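Local coordinates for putative Oleoyl-[acyl-carrier protein] thioesterase (Lactobacillus plantarum, PDB 2OWN), which probably hydrolyses the thioester of oleoyl-[acyl-carrier protein], releasing the fatty acid from its carrier, at residues L49-E54 with V135-S140; Q57-G62 with L131-A136. One frame throughout, in Å; residues are numbered along the deposited sequence.

Both contacts are partly buried, each combining two buried residues with more exposed ones, and both lie on the same side of the chain's centre, about 20 and 22 Å from it (centre to centre), with about 8 Å between their own centres. Both also use the region of helix 53-58 and the loop that runs from strand 127-128 to strand 141-142. Contact 1 holds the turn leading into that helix, contact 2 its exit into strand 61-72. In contact 1 two leucines pack against a proline and a tyrosine ring, whereas contact 2 adds a histidine and a glutamate at its exposed margin to a small aliphatic cluster. They meet where Leu51 CD1 packs 3.2 Å from Leu134 O.

Contact 1 of 2, residues L49-E54 with V135-S140; sequences LGLTTE and VAPYQS
Residues 49-54 and 135-140 bury 254 Å² between them, mainly through Leu49, Leu51, Pro137 and Tyr138. In the aliphatic part, Pro137 turns its CB-CG edge to both leucines: its CB lies 3.9 Å from Leu49 CB, and its CG lies 3.9 Å from Leu51 CD1, with the Leu51 and Pro137 side chains crossing at about a right angle. Leu49 reaches further along, so that its CD1 rests 3.4 Å from the carbonyl Pro137 O and 3.5 Å from Tyr138 CD1, meeting the ring obliquely. In both leucines CG is anti to the carbonyl carbon (chi1 -62° in Leu49), and both side chains point toward 135-140.

Between the two leucines the chain passes from one helix to the next. Gly50 takes a positive phi of 97° and closes a Schellman motif at the end of helix 31-48, the long helix around which the strands of the N-terminal HotDog domain curl; a side chain there would run into the carbonyl oxygen of Leu49. Leu51 then centres an inverse gamma turn, and Thr52 occupies the N-cap position of helix 53-58.

The CH-pi contact is made by Leu51. Its CD1 sits over one face of the Tyr138 ring, 3.8 Å from the centroid and 28° off the normal. The methyl is displaced toward the hydroxyl end, and CZ, at 3.4 Å from Leu51 CD1, is the ring atom it approaches most closely. Arg98 adds a cation-pi interaction with this ring.

Polar bonds stay within each segment or reach beyond both. Tyr138 N donates to Val135 O over 3.1 Å, closing the 3-10 turn that presents Pro137 and the ring, and Tyr138 OH is hydrogen-bonded to Ser46 OG of helix 31-48. An unidentified bound molecule lies about 3 Å from the Tyr138 side chain.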
ATOM      1  N   LEU B  49       4.119   7.604  24.943  1.00 34.21           N
ATOM      2  CA  LEU B  49       5.139   8.120  25.898  1.00 35.98           C
ATOM      3  C   LEU B  49       5.450   9.634  25.756  1.00 36.22           C
ATOM      4  O   LEU B  49       6.224  10.163  26.562  1.00 37.40           O
ATOM      5  CB  LEU B  49       6.458   7.329  25.745  1.00 35.28           C
ATOM      6  CG  LEU B  49       6.414   5.827  26.034  1.00 35.24           C
ATOM      7  CD1 LEU B  49       7.680   5.124  25.526  1.00 32.29           C
ATOM      8  CD2 LEU B  49       6.183   5.571  27.523  1.00 36.58           C
ATOM      9  N   GLY B  50       4.854  10.317  24.764  1.00 37.06           N
ATOM     10  CA  GLY B  50       5.082  11.737  24.480  1.00 37.29           C
ATOM     11  C   GLY B  50       6.104  12.018  23.380  1.00 37.53           C
ATOM     12  O   GLY B  50       6.161  13.147  22.912  1.00 37.85           O
ATOM     13  N   LEU B  51       6.874  11.009  22.943  1.00 38.56           N
ATOM     14  CA  LEU B  51       7.916  11.134  21.893  1.00 38.67           C
ATOM     15  C   LEU B  51       7.332  11.144  20.458  1.00 40.17           C
ATOM     16  O   LEU B  51       7.575  10.232  19.659  1.00 39.27           O
ATOM     17  CB  LEU B  51       8.975  10.015  22.060  1.00 38.73           C
ATOM     18  CG  LEU B  51       9.730   9.924  23.388  1.00 36.83           C
ATOM     19  CD1 LEU B  51      10.510   8.617  23.471  1.00 37.51           C
ATOM     20  CD2 LEU B  51      10.641  11.124  23.572  1.00 36.13           C
ATOM     21  N   THR B  52       6.583  12.200  20.134  1.00 41.79           N
ATOM     22  CA  THR B  52       5.976  12.371  18.800  1.00 43.03           C
ATOM     23  C   THR B  52       7.034  12.837  17.786  1.00 44.63           C
ATOM     24  O   THR B  52       8.159  13.204  18.167  1.00 44.73           O
ATOM     25  CB  THR B  52       4.804  13.388  18.816  1.00 43.02           C
ATOM     26  OG1 THR B  52       5.273  14.666  19.264  1.00 44.88           O
ATOM     27  CG2 THR B  52       3.692  12.913  19.742  1.00 42.10           C
ATOM     28  N   THR B  53       6.668  12.812  16.500  1.00 46.18           N
ATOM     29  CA  THR B  53       7.558  13.280  15.408  1.00 47.54           C
ATOM     30  C   THR B  53       7.861  14.801  15.495  1.00 47.86           C
ATOM     31  O   THR B  53       8.948  15.223  15.090  1.00 48.01           O
ATOM     32  CB  THR B  53       7.002  12.936  14.009  1.00 47.61           C
ATOM     33  OG1 THR B  53       5.676  13.465  13.888  1.00 51.35           O
ATOM     34  CG2 THR B  53       6.960  11.426  13.800  1.00 46.80           C
ATOM     35  N   GLU B  54       6.919  15.592  16.039  1.00 48.37           N
ATOM     36  CA  GLU B  54       7.082  17.047  16.213  1.00 48.39           C
ATOM     37  C   GLU B  54       8.115  17.398  17.293  1.00 49.05           C
ATOM     38  O   GLU B  54       9.018  18.206  17.020  1.00 49.48           O
ATOM     39  CB  GLU B  54       5.747  17.734  16.550  1.00 48.47           C
ATOM     40  N   VAL B 135      15.285   8.684  24.425  1.00 40.69           N
ATOM     41  CA  VAL B 135      15.374   7.212  24.613  1.00 39.68           C
ATOM     42  C   VAL B 135      14.891   6.737  26.014  1.00 38.15           C
ATOM     43  O   VAL B 135      14.349   5.627  26.106  1.00 37.32           O
ATOM     44  CB  VAL B 135      16.817   6.705  24.302  1.00 40.49           C
ATOM     45  CG1 VAL B 135      16.953   5.186  24.445  1.00 42.95           C
ATOM     46  CG2 VAL B 135      17.188   7.073  22.890  1.00 40.94           C
ATOM     47  N   ALA B 136      15.105   7.547  27.069  1.00 37.01           N
ATOM     48  CA  ALA B 136      14.689   7.251  28.485  1.00 36.44           C
ATOM     49  C   ALA B 136      13.246   6.729  28.687  1.00 35.62           C
ATOM     50  O   ALA B 136      13.087   5.741  29.420  1.00 36.02           O
ATOM     51  CB  ALA B 136      14.939   8.456  29.420  1.00 35.51           C
ATOM     52  N   PRO B 137      12.207   7.378  28.069  1.00 34.04           N
ATOM     53  CA  PRO B 137      10.799   6.898  28.157  1.00 33.76           C
ATOM     54  C   PRO B 137      10.567   5.425  27.720  1.00 32.69           C
ATOM     55  O   PRO B 137       9.644   4.798  28.229  1.00 32.02           O
ATOM     56  CB  PRO B 137      10.037   7.872  27.248  1.00 33.90           C
ATOM     57  CG  PRO B 137      10.819   9.099  27.301  1.00 33.70           C
ATOM     58  CD  PRO B 137      12.250   8.648  27.317  1.00 34.19           C
ATOM     59  N   TYR B 138      11.398   4.900  26.807  1.00 32.17           N
ATOM     60  CA  TYR B 138      11.330   3.484  26.378  1.00 31.79           C
ATOM     61  C   TYR B 138      11.932   2.517  27.435  1.00 30.96           C
ATOM     62  O   TYR B 138      11.714   1.305  27.325  1.00 28.84           O
ATOM     63  CB  TYR B 138      12.067   3.230  25.045  1.00 31.17           C
ATOM     64  CG  TYR B 138      11.680   4.133  23.892  1.00 29.21           C
ATOM     65  CD1 TYR B 138      10.341   4.204  23.435  1.00 29.12           C
ATOM     66  CD2 TYR B 138      12.664   4.880  23.200  1.00 27.08           C
ATOM     67  CE1 TYR B 138       9.978   5.063  22.334  1.00 29.88           C
ATOM     68  CE2 TYR B 138      12.326   5.719  22.099  1.00 30.11           C
ATOM     69  CZ  TYR B 138      10.988   5.799  21.668  1.00 30.11           C
ATOM     70  OH  TYR B 138      10.687   6.616  20.611  1.00 30.39           O
ATOM     71  N   GLN B 139      12.697   3.047  28.411  1.00 31.74           N
ATOM     72  CA  GLN B 139      13.384   2.305  29.488  1.00 32.20           C
ATOM     73  C   GLN B 139      14.503   1.397  28.901  1.00 32.26           C
ATOM     74  O   GLN B 139      14.754   0.302  29.401  1.00 32.64           O
ATOM     75  CB  GLN B 139      12.382   1.566  30.407  1.00 31.97           C
ATOM     76  CG  GLN B 139      11.332   2.501  31.046  1.00 33.41           C
ATOM     77  CD  GLN B 139      10.372   1.815  32.022  1.00 32.81           C
ATOM     78  OE1 GLN B 139      10.480   0.619  32.308  1.00 38.10           O
ATOM     79  NE2 GLN B 139       9.421   2.588  32.535  1.00 33.89           N
ATOM     80  N   SER B 140      15.211   1.923  27.892  1.00 33.09           N
ATOM     81  CA  SER B 140      16.287   1.214  27.177  1.00 34.14           C
ATOM     82  C   SER B 140      17.557   1.174  28.030  1.00 35.03           C
ATOM     83  O   SER B 140      17.894   2.200  28.643  1.00 35.08           O
ATOM     84  CB  SER B 140      16.615   1.925  25.853  1.00 34.14           C
ATOM     85  OG  SER B 140      15.469   2.132  25.054  1.00 34.27           O
TER

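Contact 2 of 2, residues Q57-G62 with L131-A136; sequences QSHGVG and LPELVA
Pro132 O is gripped by two backbone N-H groups: Ala136 N at 2.7 Å, and Val135 N through a longer, weak bond. This double hold winds residues 132-136 into a tight turn; Glu133 and Leu134 within it, and Leu131 just before it, point toward segment 57-62.

At the exposed margin His59 and Glu133 meet tip to tip. Glu133 CG takes the crowded position between the backbone N and the carbonyl carbon (chi1 63°), and the chain is extended beyond it, which carries the carboxylate to the ring. Glu133 OE2 comes to 3.2 Å from His59 NE2 and is equally near CD2, but it approaches obliquely, the two planes are 60° apart, and the angle is too poor for a hydrogen bond. The carboxylate charge might still favour a protonated imidazole. The other ring nitrogen, ND1, forms a weak hydrogen bond with Met55 O, a tie back into helix 53-58. Leu134 slides past His59 in the opposite direction, its CD2 lying 3.9 Å from His59 ND1. An alanine in place of His59 would remove the imidazole and with it the weak bond to Met55 O, and would probably uncover part of Leu134 and deprive Glu133 of its nearest partner in this contact.

Deeper in, Val61 CG2 abuts a neighbouring pair of leucine methyls, crossing Leu134 obliquely at 3.9 Å from its CD1 and meeting Leu131 CD1 tip to tip at 4.0 Å, the latter methyl also packing against His59 CB. Met119 of strand 109-121 continues this cluster, touching both Val61 and Leu134. Gly60, with a positive phi of 67°, turns the chain from helix 53-58 into strand 61-72, and this strand pairs antiparallel with 109-121 in the curled sheet characteristic of the HotDog fold.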
ATOM      1  N   GLN B  57      11.755  16.236  16.294  1.00 46.91           N
ATOM      2  CA  GLN B  57      12.241  17.234  15.309  1.00 47.17           C
ATOM      3  C   GLN B  57      12.471  18.652  15.903  1.00 47.29           C
ATOM      4  O   GLN B  57      13.236  19.418  15.301  1.00 47.69           O
ATOM      5  CB  GLN B  57      11.367  17.271  14.041  1.00 47.21           C
ATOM      6  CG  GLN B  57      11.516  15.989  13.199  1.00 48.65           C
ATOM      7  CD  GLN B  57      10.728  15.995  11.896  1.00 47.93           C
ATOM      8  OE1 GLN B  57       9.737  16.715  11.739  1.00 52.71           O
ATOM      9  NE2 GLN B  57      11.163  15.165  10.954  1.00 51.68           N
ATOM     10  N   SER B  58      11.828  18.994  17.039  1.00 47.01           N
ATOM     11  CA  SER B  58      12.050  20.299  17.734  1.00 46.65           C
ATOM     12  C   SER B  58      13.492  20.399  18.306  1.00 46.71           C
ATOM     13  O   SER B  58      14.021  21.511  18.414  1.00 46.47           O
ATOM     14  CB  SER B  58      11.017  20.586  18.839  1.00 46.71           C
ATOM     15  OG  SER B  58      11.137  19.705  19.942  1.00 45.36           O
ATOM     16  N   HIS B  59      14.101  19.247  18.652  1.00 46.94           N
ATOM     17  CA  HIS B  59      15.501  19.151  19.140  1.00 46.96           C
ATOM     18  C   HIS B  59      16.577  19.132  17.996  1.00 46.91           C
ATOM     19  O   HIS B  59      17.765  18.910  18.284  1.00 47.02           O
ATOM     20  CB  HIS B  59      15.678  17.923  20.069  1.00 46.86           C
ATOM     21  CG  HIS B  59      14.828  17.969  21.301  1.00 48.14           C
ATOM     22  ND1 HIS B  59      13.598  17.354  21.381  1.00 49.00           N
ATOM     23  CD2 HIS B  59      15.028  18.567  22.499  1.00 49.10           C
ATOM     24  CE1 HIS B  59      13.078  17.568  22.577  1.00 48.91           C
ATOM     25  NE2 HIS B  59      13.927  18.300  23.276  1.00 49.24           N
ATOM     26  N   GLY B  60      16.181  19.389  16.733  1.00 46.44           N
ATOM     27  CA  GLY B  60      17.088  19.403  15.574  1.00 46.52           C
ATOM     28  C   GLY B  60      17.676  18.050  15.211  1.00 46.32           C
ATOM     29  O   GLY B  60      18.810  17.996  14.730  1.00 47.04           O
ATOM     30  N   VAL B  61      16.903  16.978  15.436  1.00 45.81           N
ATOM     31  CA  VAL B  61      17.297  15.574  15.180  1.00 45.36           C
ATOM     32  C   VAL B  61      16.105  14.677  14.803  1.00 45.01           C
ATOM     33  O   VAL B  61      14.947  15.047  15.012  1.00 45.01           O
ATOM     34  CB  VAL B  61      18.018  14.943  16.418  1.00 45.17           C
ATOM     35  CG1 VAL B  61      19.423  15.500  16.593  1.00 45.45           C
ATOM     36  CG2 VAL B  61      17.184  15.136  17.689  1.00 47.53           C
ATOM     37  N   GLY B  62      16.417  13.506  14.249  1.00 45.03           N
ATOM     38  CA  GLY B  62      15.405  12.510  13.839  1.00 44.00           C
ATOM     39  C   GLY B  62      15.981  11.107  13.734  1.00 43.34           C
ATOM     40  O   GLY B  62      17.144  10.961  13.336  1.00 43.19           O
ATOM     41  N   LEU B 131      20.465  11.462  22.267  1.00 46.46           N
ATOM     42  CA  LEU B 131      20.014  12.268  23.400  1.00 46.67           C
ATOM     43  C   LEU B 131      19.289  11.299  24.351  1.00 46.65           C
ATOM     44  O   LEU B 131      18.332  10.649  23.895  1.00 46.10           O
ATOM     45  CB  LEU B 131      19.052  13.383  22.958  1.00 46.37           C
ATOM     46  CG  LEU B 131      19.546  14.402  21.924  1.00 46.36           C
ATOM     47  CD1 LEU B 131      18.407  15.329  21.513  1.00 45.98           C
ATOM     48  CD2 LEU B 131      20.739  15.212  22.429  1.00 46.67           C
ATOM     49  N   PRO B 132      19.749  11.154  25.635  1.00 46.79           N
ATOM     50  CA  PRO B 132      19.059  10.233  26.580  1.00 46.71           C
ATOM     51  C   PRO B 132      17.572  10.563  26.888  1.00 46.57           C
ATOM     52  O   PRO B 132      16.838   9.642  27.234  1.00 46.75           O
ATOM     53  CB  PRO B 132      19.938  10.286  27.843  1.00 46.75           C
ATOM     54  CG  PRO B 132      20.652  11.554  27.751  1.00 48.13           C
ATOM     55  CD  PRO B 132      20.910  11.783  26.298  1.00 46.80           C
ATOM     56  N   GLU B 133      17.165  11.838  26.778  1.00 46.29           N
ATOM     57  CA  GLU B 133      15.751  12.267  26.977  1.00 46.01           C
ATOM     58  C   GLU B 133      14.787  11.647  25.936  1.00 44.56           C
ATOM     59  O   GLU B 133      13.648  11.329  26.280  1.00 43.66           O
ATOM     60  CB  GLU B 133      15.598  13.805  26.995  1.00 46.27           C
ATOM     61  CG  GLU B 133      15.969  14.554  25.681  1.00 48.89           C
ATOM     62  CD  GLU B 133      15.837  16.078  25.766  1.00 49.02           C
ATOM     63  OE1 GLU B 133      15.289  16.620  26.755  1.00 54.11           O
ATOM     64  OE2 GLU B 133      16.284  16.744  24.809  1.00 56.31           O
ATOM     65  N   LEU B 134      15.252  11.500  24.686  1.00 43.80           N
ATOM     66  CA  LEU B 134      14.466  10.883  23.584  1.00 42.88           C
ATOM     67  C   LEU B 134      14.432   9.324  23.604  1.00 41.93           C
ATOM     68  O   LEU B 134      13.653   8.739  22.845  1.00 42.20           O
ATOM     69  CB  LEU B 134      14.954  11.385  22.212  1.00 42.97           C
ATOM     70  CG  LEU B 134      14.999  12.910  22.003  1.00 42.57           C
ATOM     71  CD1 LEU B 134      15.515  13.225  20.611  1.00 42.46           C
ATOM     72  CD2 LEU B 134      13.650  13.593  22.221  1.00 41.13           C
ATOM     73  N   VAL B 135      15.285   8.684  24.425  1.00 40.69           N
ATOM     74  CA  VAL B 135      15.374   7.212  24.613  1.00 39.68           C
ATOM     75  C   VAL B 135      14.891   6.737  26.014  1.00 38.15           C
ATOM     76  O   VAL B 135      14.349   5.627  26.106  1.00 37.32           O
ATOM     77  CB  VAL B 135      16.817   6.705  24.302  1.00 40.49           C
ATOM     78  CG1 VAL B 135      16.953   5.186  24.445  1.00 42.95           C
ATOM     79  CG2 VAL B 135      17.188   7.073  22.890  1.00 40.94           C
ATOM     80  N   ALA B 136      15.105   7.547  27.069  1.00 37.01           N
ATOM     81  CA  ALA B 136      14.689   7.251  28.485  1.00 36.44           C
ATOM     82  C   ALA B 136      13.246   6.729  28.687  1.00 35.62           C
ATOM     83  O   ALA B 136      13.087   5.741  29.420  1.00 36.02           O
ATOM     84  CB  ALA B 136      14.939   8.456  29.420  1.00 35.51           C
TER